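Local coordinates for protein farnesyl pyrophosphate synthase (Pseudomonas aeruginosa, PDB 3ZOU) that catalyses the magnesium-dependent condensation of geranyl diphosphate with isopentenyl diphosphate to give the fifteen-carbon farnesyl diphosphate, at residues 81-84 against 85-88; 105-108 against 109-113. All blocks are in the same frame, centred on the assembly; numbering follows the deposited sequence.

Contact 1: residues 81-84 against 85-88; sequences LVHD and DLPA. With MG (magnesium ion), chain D; MG (magnesium ion), chain C; GPP (geranyl diphosphate), chain E.
The side chains of H83 and L86 run together in one direction, CD1 of L86 resting obliquely against the imidazole at 4.0 Å from CD2 of H83. The polar end of H83 turns elsewhere, with ND1 bonded to D115 of the second subunit, while the branched L86 covers the carbonyl O of H83. The backbone carries its turn through this pair: N of D85 gives a hydrogen bond to O of L81 (3.0 Å) and a weak one to O of V82, and N of L86 gives one to O of H83 (3.2 Å).

D84 and D85, though adjacent, send their carboxylates to different tasks. D84 has CG anti to the backbone N (chi1 -179°), which carries its carboxylate to the metals; OD1 binds one magnesium ion at 2.2 Å and also accepts a hydrogen bond from Q158, and OD2 binds the other ion at 2.1 Å. O1A of geranyl diphosphate bridges the same two ions, and D90 completes the protein ligands. D85 instead folds its carboxylate back beside L81 O. There OD1 accepts from a magnesium-bound water at 3.0 Å and forms a salt bridge with R95, which also bonds the diphosphate.

D84, D85 and D90 fall in the DDxxxxD pattern of the first aspartate-rich motif of prenyl synthases. A short two-oxygen side chain suits both places: D84 holds the metals directly, and D85, from the second shell, is placed to orient a metal-bound water and R95.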
loop_
_atom_site.group_PDB
_atom_site.type_symbol
_atom_site.label_atom_id
_atom_site.label_comp_id
_atom_site.label_asym_id
_atom_site.label_seq_id
_atom_site.Cartn_x
_atom_site.Cartn_y
_atom_site.Cartn_z
ATOM N N LEU A 81 -5.856 -4.460 10.772
ATOM C CA LEU A 81 -6.068 -5.103 12.099
ATOM C C LEU A 81 -4.725 -5.565 12.679
ATOM O O LEU A 81 -4.510 -5.451 13.864
ATOM C CB LEU A 81 -7.077 -6.256 11.953
ATOM C CG LEU A 81 -8.505 -5.826 11.535
ATOM C CD1 LEU A 81 -9.347 -7.112 11.508
ATOM C CD2 LEU A 81 -9.039 -4.687 12.395
ATOM N N VAL A 82 -3.833 -6.077 11.830
ATOM C CA VAL A 82 -2.508 -6.493 12.297
ATOM C C VAL A 82 -1.816 -5.301 12.912
ATOM O O VAL A 82 -1.271 -5.430 14.010
ATOM C CB VAL A 82 -1.702 -7.154 11.160
ATOM C CG1 VAL A 82 -0.279 -7.411 11.619
ATOM C CG2 VAL A 82 -2.341 -8.468 10.727
ATOM N N HIS A 83 -1.785 -4.166 12.205
ATOM C CA HIS A 83 -1.094 -2.995 12.765
ATOM C C HIS A 83 -1.808 -2.489 14.013
ATOM O O HIS A 83 -1.142 -2.066 14.929
ATOM C CB HIS A 83 -0.864 -1.917 11.718
ATOM C CG HIS A 83 0.248 -2.233 10.757
ATOM N ND1 HIS A 83 0.673 -1.350 9.788
ATOM C CD2 HIS A 83 1.045 -3.319 10.638
ATOM C CE1 HIS A 83 1.655 -1.880 9.100
ATOM N NE2 HIS A 83 1.904 -3.084 9.590
ATOM N N ASP A 84 -3.136 -2.471 14.009
ATOM C CA ASP A 84 -3.934 -2.003 15.162
ATOM C C ASP A 84 -3.591 -2.860 16.413
ATOM O O ASP A 84 -3.607 -2.336 17.521
ATOM C CB ASP A 84 -5.404 -2.119 14.859
ATOM C CG ASP A 84 -6.300 -1.646 15.987
ATOM O OD1 ASP A 84 -6.369 -0.404 16.265
ATOM O OD2 ASP A 84 -6.924 -2.494 16.637
ATOM N N ASP A 85 -3.291 -4.123 16.247
ATOM C CA ASP A 85 -3.076 -5.009 17.372
ATOM C C ASP A 85 -1.682 -4.809 17.994
ATOM O O ASP A 85 -1.410 -5.281 19.085
ATOM C CB ASP A 85 -3.196 -6.456 16.927
ATOM C CG ASP A 85 -4.621 -6.923 16.679
ATOM O OD1 ASP A 85 -5.564 -6.386 17.270
ATOM O OD2 ASP A 85 -4.748 -7.893 15.933
ATOM N N LEU A 86 -0.772 -4.167 17.255
ATOM C CA LEU A 86 0.619 -4.051 17.724
ATOM C C LEU A 86 0.763 -3.363 19.075
ATOM O O LEU A 86 -0.034 -2.551 19.431
ATOM C CB LEU A 86 1.456 -3.260 16.716
ATOM C CG LEU A 86 1.642 -3.871 15.338
ATOM C CD1 LEU A 86 2.294 -2.864 14.415
ATOM C CD2 LEU A 86 2.486 -5.133 15.422
ATOM N N PRO A 87 1.864 -3.710 19.810
ATOM C CA PRO A 87 2.064 -3.073 21.081
ATOM C C PRO A 87 1.991 -1.564 21.087
ATOM O O PRO A 87 1.527 -0.990 22.073
ATOM C CB PRO A 87 3.457 -3.552 21.440
ATOM C CG PRO A 87 3.540 -4.891 20.885
ATOM C CD PRO A 87 2.845 -4.760 19.552
ATOM N N ALA A 88 2.445 -0.894 20.023
ATOM C CA ALA A 88 2.435 0.559 19.980
ATOM C C ALA A 88 1.076 1.168 19.773
ATOM O O ALA A 88 0.868 2.363 19.923
ATOM C CB ALA A 88 3.347 1.047 18.901
HETATM MG MG MG D . -7.993 -2.570 18.427
HETATM MG MG MG C . -7.643 0.447 17.834
HETATM C C1 GPP E . -9.789 -1.484 14.671
HETATM O O1 GPP E . -10.441 -0.563 15.580
HETATM C C2 GPP E . -8.935 -0.720 13.714
HETATM C C3 GPP E . -9.398 -0.251 12.530
HETATM C C4 GPP E . -10.756 -0.651 12.117
HETATM C C5 GPP E . -8.553 0.472 11.580
HETATM C C6 GPP E . -7.066 0.257 11.932
HETATM C C7 GPP E . -6.286 1.134 11.064
HETATM C C8 GPP E . -4.970 1.161 10.914
HETATM C C9 GPP E . -3.917 0.256 11.578
HETATM C C10 GPP E . -4.665 2.249 9.934
HETATM P PA GPP E . -10.508 -0.920 17.141
HETATM O O1A GPP E . -9.065 -0.971 17.711
HETATM O O2A GPP E . -11.406 0.140 17.748
HETATM O O3A GPP E . -11.320 -2.304 17.061
HETATM P PB GPP E . -10.868 -3.787 17.515
HETATM O O1B GPP E . -9.391 -3.665 17.866
HETATM O O2B GPP E . -11.712 -4.141 18.724
HETATM O O3B GPP E . -11.187 -4.557 16.235
HETATM O O HOH W 1 -6.758 -4.167 18.906
HETATM O O HOH W 2 -8.635 1.472 19.418
HETATM O O HOH W 3 -8.621 1.868 16.434
HETATM O O HOH W 4 -6.050 1.815 18.234
HETATM O O HOH W 5 -8.763 -2.614 20.335
#

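Contact 2: residues 105-108 against 109-113; sequences FDEA and TAILA
D106 meets T109 roughly perpendicularly; it is the N-cap residue, and its side chain makes the capping bond to T109. OD1 of D106 accepts twice from T109, from N at 2.8 Å and from OG1 at 2.9 Å. Both donors come to the syn side from the same face, tilted out of the carboxylate plane, by 32° for the amide. The cap depends on the first torsion of D106 (chi1 52°), which sets CG between the backbone N and the carbonyl carbon and folds the short side chain over the first turn. OD2 forms a salt bridge with R31 of helix 30-40.

Backbone bonds then start helix 107-126. N of A110 reaches O of D106 at 3.0 Å, N of I111 reaches O of E107 at 2.9 Å, and N of L112 reaches O of A108.

Apolar contacts are few. CG2 of T109 lies 4.1 Å from CB of F105, whose side chain packs on helix 30-40. The extended E107 passes I111 at a slant, CG of E107 to CD1 of I111 at 4.0 Å. The small A110 fits against T101 and H102, and L112 packs on L162 of the second subunit.

Aspartate suits the cap because its carboxylate reaches a first-turn amide, which lies too early for an i-4 partner within the helix, and threonine suits the third helical position by adding a hydroxyl donor. The helix start and R31 together would favour a negative charge on D106.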
loop_
_atom_site.group_PDB
_atom_site.type_symbol
_atom_site.label_atom_id
_atom_site.label_comp_id
_atom_site.label_asym_id
_atom_site.label_seq_id
_atom_site.Cartn_x
_atom_site.Cartn_y
_atom_site.Cartn_z
ATOM N N PHE A 105 3.926 -15.032 15.625
ATOM C CA PHE A 105 5.175 -14.943 14.937
ATOM C C PHE A 105 6.046 -14.042 15.747
ATOM O O PHE A 105 6.623 -14.481 16.743
ATOM C CB PHE A 105 4.947 -14.490 13.444
ATOM C CG PHE A 105 4.213 -15.478 12.621
ATOM C CD1 PHE A 105 2.868 -15.474 12.683
ATOM C CD2 PHE A 105 4.855 -16.432 11.810
ATOM C CE1 PHE A 105 2.133 -16.417 12.013
ATOM C CE2 PHE A 105 4.121 -17.348 11.060
ATOM C CZ PHE A 105 2.744 -17.348 11.199
ATOM N N ASP A 106 6.178 -12.819 15.383
ATOM C CA ASP A 106 6.982 -11.839 16.090
ATOM C C ASP A 106 6.573 -10.480 15.547
ATOM O O ASP A 106 5.840 -10.381 14.543
ATOM C CB ASP A 106 8.494 -12.043 15.938
ATOM C CG ASP A 106 8.951 -12.157 14.500
ATOM O OD1 ASP A 106 9.026 -11.114 13.830
ATOM O OD2 ASP A 106 9.153 -13.283 14.024
ATOM N N GLU A 107 6.988 -9.426 16.237
ATOM C CA GLU A 107 6.477 -8.111 15.932
ATOM C C GLU A 107 6.955 -7.615 14.549
ATOM O O GLU A 107 6.175 -7.101 13.764
ATOM C CB GLU A 107 6.813 -7.108 17.019
ATOM C CG GLU A 107 6.215 -5.782 16.760
ATOM C CD GLU A 107 6.387 -4.815 17.919
ATOM O OE1 GLU A 107 6.639 -5.276 19.061
ATOM O OE2 GLU A 107 6.282 -3.580 17.664
ATOM N N ALA A 108 8.233 -7.835 14.270
ATOM C CA ALA A 108 8.767 -7.403 12.964
ATOM C C ALA A 108 8.019 -8.097 11.824
ATOM O O ALA A 108 7.627 -7.457 10.828
ATOM C CB ALA A 108 10.248 -7.694 12.896
ATOM N N THR A 109 7.797 -9.398 11.973
ATOM C CA THR A 109 7.098 -10.202 10.956
ATOM C C THR A 109 5.649 -9.719 10.823
ATOM O O THR A 109 5.168 -9.614 9.705
ATOM C CB THR A 109 7.192 -11.713 11.249
ATOM O OG1 THR A 109 8.579 -12.073 11.183
ATOM C CG2 THR A 109 6.451 -12.531 10.224
ATOM N N ALA A 110 4.983 -9.342 11.916
ATOM C CA ALA A 110 3.608 -8.843 11.815
ATOM C C ALA A 110 3.582 -7.553 11.052
ATOM O O ALA A 110 2.743 -7.349 10.183
ATOM C CB ALA A 110 3.002 -8.650 13.175
ATOM N N ILE A 111 4.495 -6.648 11.396
ATOM C CA ILE A 111 4.561 -5.372 10.713
ATOM C C ILE A 111 4.741 -5.568 9.210
ATOM O O ILE A 111 3.989 -4.975 8.369
ATOM C CB ILE A 111 5.718 -4.460 11.251
ATOM C CG1 ILE A 111 5.374 -3.980 12.665
ATOM C CG2 ILE A 111 5.934 -3.256 10.355
ATOM C CD1 ILE A 111 6.597 -3.519 13.473
ATOM N N LEU A 112 5.704 -6.367 8.868
ATOM C CA LEU A 112 6.068 -6.671 7.495
ATOM C C LEU A 112 4.941 -7.440 6.745
ATOM O O LEU A 112 4.626 -7.081 5.605
ATOM C CB LEU A 112 7.367 -7.506 7.422
ATOM C CG LEU A 112 8.595 -6.695 7.830
ATOM C CD1 LEU A 112 9.790 -7.634 7.883
ATOM C CD2 LEU A 112 8.852 -5.574 6.846
ATOM N N ALA A 113 4.381 -8.504 7.329
ATOM C CA ALA A 113 3.275 -9.236 6.708
ATOM C C ALA A 113 2.195 -8.273 6.321
ATOM O O ALA A 113 1.653 -8.344 5.214
ATOM C CB ALA A 113 2.733 -10.305 7.631
#

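In the fold
Contact 1 comes first along the chain, at the end of helix 67-85 and in the loop beyond it; contact 2 follows the short strands 94-95 and 98-99 and helix 101-104, and opens helix 107-126. Their centres are about 10 Å apart, on the same side of the chain's centre. They touch directly: H83 NE2 lies 3.1 Å from I111 O in a probable hydrogen bond, L86 packs on I111, and V82 on A110. In this mainly helical prenyl synthase fold, the helix end carrying the magnesium-binding motif and the start of helix 107-126 thus lie against each other, and both also lie against the second subunit.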